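Local coordinates for 182aa long hypothetical protein (Pyrococcus horikoshii, PDB 2GAN) that is of unknown function but probably transfers an acetyl group from acetyl-CoA to an acceptor, as a member of the GNAT acetyltransferase family, at the interface of chains A and B. Numbering follows the deposited sequence. Chains: chain A/B, 182aa long hypothetical protein.

A two-fold interface is built from a few unlike patches, each used twice, and the four contacts illustrate this; distances run between the centres of their C-alpha atoms. Contacts 2 and 3 lie about 7 Å apart and share A:Trp96 and B:Phe171. Contact 4 uses the same region as contact 3 with the chains exchanged, about 24 Å away. Contact 1 lies between, about 13 Å from contact 4 and 17 Å from contact 2. Strand 141-146 serves contacts 1 and 2. Strand 172-176, near the C-terminus, recurs in contacts 1, 3 and 4; whether the pair forms in solution cannot be told from the structure alone.

Contact 1: the interface of chains A and B. Residues chain A 151, 153-154, 157, 172, 174; chain B 32, 146-148, 150.
A:Val172 and B:Thr146 pair as an antiparallel beta bridge between the chains, with A:Val172 N donating to B:Thr146 O at 3.0 Å. The carbonyl oxygen of A:Val172 is gripped twice: the amide N of B:Thr146 approaches from above the carbonyl plane, whereas its hydroxyl OG1 lies in that plane, on a lone pair, 2.9 Å from A:Val172 O. This second bond depends on OG1 standing between its own backbone N and carbonyl carbon (chi1 67°). The other branch, CG2, turns to A:Leu174 CD1. Beside the bridge, A:Val172 CG2 presses tightly on B:Pro148 CD at 3.4 Å. Farther along, A:Tyr153 brings its CD1–CE1 edge over one face of B:Tyr32, the planes 74° apart. The B:Tyr32 hydroxyl points at the A:Glu151 carboxylate, but the modelled separation is too short to trust. That carboxylate caps helix 152-158, its OE1 taking A:Ser154 N at 2.7 Å on the syn side and its OE2 taking A:Tyr153 N. A water links A:Glu151 OE1 to B:Thr146 OG1. Next to A:Tyr157, which probably corresponds to the conserved GNAT tyrosine, the bridge runs strand 172-176 against the partner's strand 141-146 and joins the sheets of the two chains in the deposited assembly.

Contact 2: the interface of chains A and B. Residues chain A 36, 95-96, 145-147; chain B 170-171.
The backbone of B:Phe171 is almost fully extended (phi -161°) and carries its CA to 3.3 Å from the carbonyl O of A:Thr146, so that main chains meet at the root of an aromatic plug. The benzyl group leaves this point with CG between the backbone N and the carbonyl carbon (chi1 60°), a crowded position that swings the ring toward the paired tryptophans of chain A. A:Trp96 offers its CB rather than its indole, centred over one face of the phenyl ring at 3.8 Å from the centroid, a CH-pi contact. On the same side but out at the rim comes A:Trp95, whose CZ3 lies 3.7 Å from B:Phe171 CD1; the two rings stand edge-to-face, 84° apart. A:Trp96 CD1 lies against one face of the A:Trp95 indole near the rim; the poorly ordered A:Glu36 lies toward the other. At the base of the plug, A:Val145 CG2 and A:Phe147 CD1 each touch B:Phe171 CB, and the A:Phe147 ring meets the carbonyl O of B:Glu170 at its edge, in plane. An OE1 of A:Glu36 approaches OE1 of B:Glu170, two acceptors whose meeting would be repulsive unless one is protonated; both side chains are poorly ordered and the approach carries little weight. In the fold, the plug comes from the loop just before strand 172-176 and enters between the end of strand 141-146 and the loop carrying A:Trp95 and A:Trp96.

Contact 3: the interface of chains A and B. Residues chain A 96, 98, 100; chain B 166, 168, 171, 173.
A:Pro98 and B:Ile173 meet end-on, with A:Pro98 CD 3.5 Å from B:Ile173 CD1, a tight fit for two carbons. The B:Ile173 branch that does this is CG1–CD1, which runs anti to the carbonyl carbon (chi1 -58°) and continues outward in an extended line. The same branch also lies against the six-membered part of A:Trp96, where B:Ile173 CD1 sits at the edge, in plane, 3.9 Å from A:Trp96 CE3. On another side of the proline, B:Met166, modelled as selenomethionine, runs antiparallel alongside it and places its selenium 3.5 Å from A:Pro98 CG. Behind this layer, B:Tyr168 CB lies over the centre of the B:Phe171 ring, on the face opposite A:Trp96, and probably limits its movement. Toward the rim, the hydroxyl OH of B:Tyr168 touches A:Pro98 CB without a polar partner across the contact. A bend at chi3 (83°) turns the B:Met166 methyl toward the carboxylate of A:Glu100, where B:Met166 CE is 3.6 Å from A:Glu100 OE2. The patch works by shape and apolar packing rather than by hydrogen bonds, and would help to hold the two chains together beside the aromatic plug if the deposited pair is the biological dimer.

Contact 4: the interface of chains A and B. Residues chain A 166, 168, 173; chain B 97-98, 101.
A:Tyr168 and B:Pro98 carry the tight part of this contact between two GNAT-family subunits, where the loop before strand 172-176 meets the segment leading into 3-10 helix 99-101. The proline ring crosses one face of the tyrosine, its CB 4.1 Å above the centre of the plane, while its CD comes to 3.5 Å from A:Tyr168 CE1. At the far tip of the ring the phenol hydroxyl is modelled beside the B:Val97 backbone: A:Tyr168 OH lies 3.0 Å from B:Val97 N, which sits at the ring edge, in plane, and 2.9 Å from B:Val97 O. Hydrogen bonds with either group are chemically possible, yet the hydroxyl is also modelled too close to the carbonyl carbon, and the pairing remains doubtful. The chi1 of A:Tyr168, 101°, is away from the usual staggered values, and the placement of the side chain deserves the same caution. On another side of the proline, A:Met166, a selenomethionine, has CG anti to the backbone N (chi1 -173°), an extended course that carries its selenium along the proline to 3.5 Å from B:Pro98 CG. Packing is looser toward the 3-10 helix, where A:Ile173 and B:Leu101 lie alongside one another and touch through methyl groups, A:Ile173 CG2 standing 3.9 Å from B:Leu101 CD2.

Contact 1: the interface of chains A and B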
# COMPACT_ATOMS: atom_id res chain seq x y z
N GLU A 151 2.26 -3.24 1.07
CA GLU A 151 1.37 -2.33 1.80
C GLU A 151 2.27 -1.24 2.36
O GLU A 151 3.34 -1.53 2.89
CB GLU A 151 0.66 -3.08 2.93
CG GLU A 151 -0.34 -2.25 3.73
CD GLU A 151 0.30 -1.44 4.85
OE1 GLU A 151 1.28 -1.93 5.46
OE2 GLU A 151 -0.18 -0.33 5.13
N TYR A 153 2.60 0.79 5.11
CA TYR A 153 3.25 0.73 6.41
C TYR A 153 4.24 -0.40 6.54
O TYR A 153 5.36 -0.20 7.00
CB TYR A 153 2.21 0.64 7.53
CG TYR A 153 1.63 1.98 7.91
CD1 TYR A 153 0.52 2.50 7.25
CD2 TYR A 153 2.24 2.77 8.89
CE1 TYR A 153 0.02 3.76 7.56
CE2 TYR A 153 1.75 4.03 9.20
CZ TYR A 153 0.64 4.52 8.54
OH TYR A 153 0.15 5.77 8.83
N SER A 154 3.85 -1.59 6.12
CA SER A 154 4.75 -2.72 6.22
C SER A 154 6.04 -2.43 5.45
O SER A 154 7.13 -2.62 5.97
CB SER A 154 4.09 -3.98 5.67
OG SER A 154 4.90 -5.10 5.95
N TYR A 157 8.14 0.19 7.44
CA TYR A 157 8.69 -0.41 8.64
C TYR A 157 9.80 -1.42 8.33
O TYR A 157 10.85 -1.42 8.97
CB TYR A 157 7.58 -1.09 9.45
CG TYR A 157 6.61 -0.15 10.14
CD1 TYR A 157 7.06 0.91 10.91
CD2 TYR A 157 5.23 -0.40 10.10
CE1 TYR A 157 6.17 1.71 11.64
CE2 TYR A 157 4.33 0.39 10.84
CZ TYR A 157 4.81 1.44 11.61
OH TYR A 157 3.95 2.19 12.37
N VAL A 172 -0.92 -8.12 10.15
CA VAL A 172 0.45 -8.61 10.02
C VAL A 172 1.31 -7.92 11.07
O VAL A 172 1.69 -6.77 10.90
CB VAL A 172 1.03 -8.29 8.64
CG1 VAL A 172 2.49 -8.72 8.59
CG2 VAL A 172 0.24 -8.99 7.55
N LEU A 174 4.59 -6.91 13.08
CA LEU A 174 6.03 -6.79 12.81
C LEU A 174 6.75 -6.43 14.10
O LEU A 174 6.20 -5.75 14.97
CB LEU A 174 6.29 -5.70 11.77
CG LEU A 174 5.47 -5.73 10.48
CD1 LEU A 174 5.65 -4.43 9.74
CD2 LEU A 174 5.90 -6.91 9.62
N TYR B 32 -6.04 5.40 4.64
CA TYR B 32 -5.61 5.65 6.01
C TYR B 32 -6.28 6.90 6.58
O TYR B 32 -6.53 7.86 5.86
CB TYR B 32 -4.09 5.83 6.05
CG TYR B 32 -3.32 4.65 5.47
CD1 TYR B 32 -3.28 3.43 6.14
CD2 TYR B 32 -2.64 4.77 4.26
CE1 TYR B 32 -2.57 2.34 5.61
CE2 TYR B 32 -1.93 3.69 3.72
CZ TYR B 32 -1.90 2.49 4.40
OH TYR B 32 -1.21 1.42 3.86
N THR B 146 0.13 -4.02 11.06
CA THR B 146 -0.18 -3.50 9.73
C THR B 146 -1.37 -4.25 9.13
O THR B 146 -1.73 -5.33 9.60
CB THR B 146 1.04 -3.65 8.80
OG1 THR B 146 1.30 -5.04 8.56
CG2 THR B 146 2.28 -3.03 9.44
N PHE B 147 -1.98 -3.68 8.09
CA PHE B 147 -3.13 -4.29 7.44
C PHE B 147 -2.83 -4.55 5.96
O PHE B 147 -2.94 -3.65 5.13
CB PHE B 147 -4.34 -3.35 7.59
CG PHE B 147 -4.54 -2.84 8.99
CD1 PHE B 147 -4.95 -3.69 10.01
CD2 PHE B 147 -4.28 -1.51 9.30
CE1 PHE B 147 -5.10 -3.23 11.32
CE2 PHE B 147 -4.43 -1.03 10.61
CZ PHE B 147 -4.84 -1.90 11.62
N PRO B 148 -2.43 -5.79 5.61
CA PRO B 148 -2.11 -6.15 4.22
C PRO B 148 -3.13 -5.80 3.15
O PRO B 148 -2.76 -5.52 2.01
CB PRO B 148 -1.83 -7.66 4.31
CG PRO B 148 -2.56 -8.09 5.57
CD PRO B 148 -2.31 -6.95 6.51
N LEU B 150 -4.66 -3.18 2.77
CA LEU B 150 -4.53 -1.78 2.38
C LEU B 150 -3.44 -1.57 1.32
O LEU B 150 -3.15 -0.42 0.95
CB LEU B 150 -4.24 -0.91 3.62
CG LEU B 150 -5.43 -0.24 4.33
CD1 LEU B 150 -6.71 -1.03 4.14
CD2 LEU B 150 -5.10 -0.06 5.82
O HOH W 1 0.21 -4.96 5.76

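Contact 2: the interface of chains A and B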
# COMPACT_ATOMS: atom_id res chain seq x y z
N GLU A 36 10.14 -9.15 -8.49
CA GLU A 36 10.26 -10.47 -7.87
C GLU A 36 11.61 -11.16 -8.10
O GLU A 36 12.19 -11.73 -7.17
CB GLU A 36 9.13 -11.38 -8.37
CG GLU A 36 9.08 -12.76 -7.73
CD GLU A 36 8.59 -12.73 -6.28
OE1 GLU A 36 8.55 -13.81 -5.65
OE2 GLU A 36 8.23 -11.63 -5.79
N TRP A 95 4.64 -17.22 -13.41
CA TRP A 95 5.13 -17.68 -12.11
C TRP A 95 4.13 -17.77 -10.95
O TRP A 95 4.24 -18.67 -10.13
CB TRP A 95 6.35 -16.84 -11.68
CG TRP A 95 6.03 -15.45 -11.20
CD1 TRP A 95 5.92 -14.33 -11.96
CD2 TRP A 95 5.73 -15.06 -9.86
NE1 TRP A 95 5.57 -13.25 -11.18
CE2 TRP A 95 5.45 -13.67 -9.88
CE3 TRP A 95 5.68 -15.74 -8.64
CZ2 TRP A 95 5.12 -12.95 -8.72
CZ3 TRP A 95 5.35 -15.02 -7.49
CH2 TRP A 95 5.08 -13.64 -7.54
N TRP A 96 3.17 -16.86 -10.88
CA TRP A 96 2.22 -16.92 -9.76
C TRP A 96 0.96 -17.74 -10.05
O TRP A 96 0.20 -18.04 -9.14
CB TRP A 96 1.85 -15.50 -9.29
CG TRP A 96 1.33 -14.60 -10.38
CD1 TRP A 96 2.08 -13.81 -11.22
CD2 TRP A 96 -0.03 -14.44 -10.79
NE1 TRP A 96 1.27 -13.19 -12.13
CE2 TRP A 96 -0.03 -13.56 -11.89
CE3 TRP A 96 -1.25 -14.97 -10.34
CZ2 TRP A 96 -1.21 -13.18 -12.55
CZ3 TRP A 96 -2.42 -14.60 -10.99
CH2 TRP A 96 -2.39 -13.71 -12.09
N VAL A 145 -3.14 -10.36 -9.71
CA VAL A 145 -2.28 -10.78 -8.61
C VAL A 145 -1.82 -9.52 -7.90
O VAL A 145 -1.67 -8.47 -8.52
CB VAL A 145 -1.03 -11.56 -9.12
CG1 VAL A 145 -0.11 -10.65 -9.92
CG2 VAL A 145 -0.29 -12.16 -7.93
N THR A 146 -1.65 -9.61 -6.58
CA THR A 146 -1.20 -8.47 -5.80
C THR A 146 -0.22 -8.97 -4.76
O THR A 146 -0.26 -10.12 -4.35
CB THR A 146 -2.37 -7.77 -5.09
OG1 THR A 146 -2.90 -8.65 -4.09
CG2 THR A 146 -3.46 -7.43 -6.08
N PHE A 147 0.64 -8.07 -4.31
CA PHE A 147 1.66 -8.41 -3.35
C PHE A 147 1.46 -7.64 -2.05
O PHE A 147 1.85 -6.48 -1.94
CB PHE A 147 3.00 -8.08 -3.97
CG PHE A 147 3.13 -8.59 -5.38
CD1 PHE A 147 3.22 -9.96 -5.62
CD2 PHE A 147 3.14 -7.72 -6.46
CE1 PHE A 147 3.32 -10.45 -6.92
CE2 PHE A 147 3.24 -8.20 -7.76
CZ PHE A 147 3.33 -9.57 -7.99
N GLU B 170 3.78 -14.92 -0.67
CA GLU B 170 4.29 -13.74 -1.36
C GLU B 170 3.28 -13.01 -2.24
O GLU B 170 3.58 -11.94 -2.78
CB GLU B 170 5.52 -14.10 -2.19
CG GLU B 170 6.66 -14.71 -1.37
CD GLU B 170 7.87 -15.09 -2.22
OE1 GLU B 170 7.68 -15.71 -3.29
OE2 GLU B 170 9.01 -14.79 -1.80
N PHE B 171 2.07 -13.55 -2.40
CA PHE B 171 1.08 -12.88 -3.23
C PHE B 171 -0.33 -13.36 -2.95
O PHE B 171 -0.53 -14.39 -2.32
CB PHE B 171 1.40 -13.09 -4.72
CG PHE B 171 1.43 -14.54 -5.14
CD1 PHE B 171 2.61 -15.28 -5.08
CD2 PHE B 171 0.26 -15.18 -5.57
CE1 PHE B 171 2.63 -16.64 -5.43
CE2 PHE B 171 0.27 -16.53 -5.93
CZ PHE B 171 1.46 -17.26 -5.86

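Contact 3: the interface of chains A and B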
# COMPACT_ATOMS: atom_id res chain seq x y z
N TRP A 96 3.17 -16.86 -10.88
CA TRP A 96 2.22 -16.92 -9.76
C TRP A 96 0.96 -17.74 -10.05
O TRP A 96 0.20 -18.04 -9.14
CB TRP A 96 1.85 -15.50 -9.29
CG TRP A 96 1.33 -14.60 -10.38
CD1 TRP A 96 2.08 -13.81 -11.22
CD2 TRP A 96 -0.03 -14.44 -10.79
NE1 TRP A 96 1.27 -13.19 -12.13
CE2 TRP A 96 -0.03 -13.56 -11.89
CE3 TRP A 96 -1.25 -14.97 -10.34
CZ2 TRP A 96 -1.21 -13.18 -12.55
CZ3 TRP A 96 -2.42 -14.60 -10.99
CH2 TRP A 96 -2.39 -13.71 -12.09
N PRO A 98 -1.46 -20.69 -10.39
CA PRO A 98 -1.62 -22.09 -9.99
C PRO A 98 -2.42 -22.90 -11.02
O PRO A 98 -3.04 -22.35 -11.93
CB PRO A 98 -2.35 -21.98 -8.66
CG PRO A 98 -3.30 -20.85 -8.93
CD PRO A 98 -2.39 -19.83 -9.65
N GLU A 100 -5.17 -24.33 -10.69
CA GLU A 100 -6.59 -24.03 -10.68
C GLU A 100 -6.95 -22.89 -11.63
O GLU A 100 -8.10 -22.77 -12.04
CB GLU A 100 -7.08 -23.73 -9.27
CG GLU A 100 -7.02 -24.94 -8.34
CD GLU A 100 -5.87 -24.87 -7.36
OE1 GLU A 100 -4.74 -24.54 -7.79
OE2 GLU A 100 -6.09 -25.15 -6.16
N MSE B 166 -7.42 -16.87 -3.79
CA MSE B 166 -6.31 -17.70 -3.34
C MSE B 166 -5.22 -16.83 -2.72
O MSE B 166 -4.88 -15.77 -3.24
CB MSE B 166 -5.73 -18.50 -4.51
CG MSE B 166 -6.68 -19.52 -5.11
SE MSE B 166 -5.77 -20.60 -6.42
CE MSE B 166 -4.97 -21.88 -5.20
N TYR B 168 -1.24 -16.71 -0.97
CA TYR B 168 0.09 -17.31 -0.88
C TYR B 168 0.96 -16.42 -0.02
O TYR B 168 0.61 -15.27 0.25
CB TYR B 168 0.70 -17.45 -2.27
CG TYR B 168 0.14 -18.62 -3.04
CD1 TYR B 168 0.82 -19.83 -3.08
CD2 TYR B 168 -1.08 -18.52 -3.71
CE1 TYR B 168 0.31 -20.92 -3.79
CE2 TYR B 168 -1.60 -19.59 -4.42
CZ TYR B 168 -0.89 -20.79 -4.46
OH TYR B 168 -1.39 -21.85 -5.15
N PHE B 171 2.07 -13.55 -2.40
CA PHE B 171 1.08 -12.88 -3.23
C PHE B 171 -0.33 -13.36 -2.95
O PHE B 171 -0.53 -14.39 -2.32
CB PHE B 171 1.40 -13.09 -4.72
CG PHE B 171 1.43 -14.54 -5.14
CD1 PHE B 171 2.61 -15.28 -5.08
CD2 PHE B 171 0.26 -15.18 -5.57
CE1 PHE B 171 2.63 -16.64 -5.43
CE2 PHE B 171 0.27 -16.53 -5.93
CZ PHE B 171 1.46 -17.26 -5.86
N ILE B 173 -4.15 -13.85 -5.01
CA ILE B 173 -4.86 -13.77 -6.28
C ILE B 173 -6.28 -13.23 -6.09
O ILE B 173 -6.97 -13.63 -5.16
CB ILE B 173 -4.90 -15.16 -6.98
CG1 ILE B 173 -3.47 -15.67 -7.19
CG2 ILE B 173 -5.61 -15.05 -8.32
CD1 ILE B 173 -3.36 -17.06 -7.78

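Contact 4: the interface of chains A and B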
# COMPACT_ATOMS: atom_id res chain seq x y z
N MSE A 166 4.51 -12.42 12.61
CA MSE A 166 3.20 -13.05 12.66
C MSE A 166 2.21 -12.35 11.75
O MSE A 166 2.37 -11.17 11.44
CB MSE A 166 2.69 -13.02 14.10
CG MSE A 166 1.41 -13.79 14.35
SE MSE A 166 0.92 -13.70 16.22
CE MSE A 166 2.16 -15.02 16.91
N TYR A 168 -1.54 -13.21 12.02
CA TYR A 168 -2.84 -13.74 12.40
C TYR A 168 -3.98 -12.78 12.08
O TYR A 168 -3.85 -11.56 12.21
CB TYR A 168 -2.84 -14.13 13.88
CG TYR A 168 -3.49 -13.15 14.84
CD1 TYR A 168 -3.05 -11.82 14.93
CD2 TYR A 168 -4.54 -13.55 15.66
CE1 TYR A 168 -3.65 -10.93 15.82
CE2 TYR A 168 -5.14 -12.67 16.56
CZ TYR A 168 -4.69 -11.36 16.63
OH TYR A 168 -5.30 -10.50 17.51
N ILE A 173 1.63 -8.62 12.16
CA ILE A 173 2.44 -8.04 13.21
C ILE A 173 3.93 -8.05 12.88
O ILE A 173 4.47 -9.07 12.44
CB ILE A 173 2.25 -8.77 14.56
CG1 ILE A 173 0.79 -8.69 15.00
CG2 ILE A 173 3.14 -8.16 15.62
CD1 ILE A 173 -0.09 -9.75 14.40
N VAL B 97 -4.30 -7.75 18.26
CA VAL B 97 -3.08 -8.34 18.77
C VAL B 97 -3.38 -9.67 19.45
O VAL B 97 -4.39 -9.80 20.14
CB VAL B 97 -2.38 -7.43 19.79
CG1 VAL B 97 -1.92 -6.14 19.12
CG2 VAL B 97 -3.34 -7.13 20.93
N PRO B 98 -2.51 -10.67 19.26
CA PRO B 98 -2.69 -11.99 19.86
C PRO B 98 -2.46 -11.99 21.37
O PRO B 98 -1.72 -11.16 21.90
CB PRO B 98 -1.68 -12.85 19.10
CG PRO B 98 -0.57 -11.89 18.84
CD PRO B 98 -1.30 -10.64 18.41
N LEU B 101 1.06 -12.40 22.69
CA LEU B 101 1.96 -11.26 22.56
C LEU B 101 1.51 -10.07 23.40
O LEU B 101 1.72 -8.92 23.03
CB LEU B 101 2.05 -10.84 21.09
CG LEU B 101 3.25 -9.99 20.68
CD1 LEU B 101 4.53 -10.77 20.96
CD2 LEU B 101 3.15 -9.63 19.21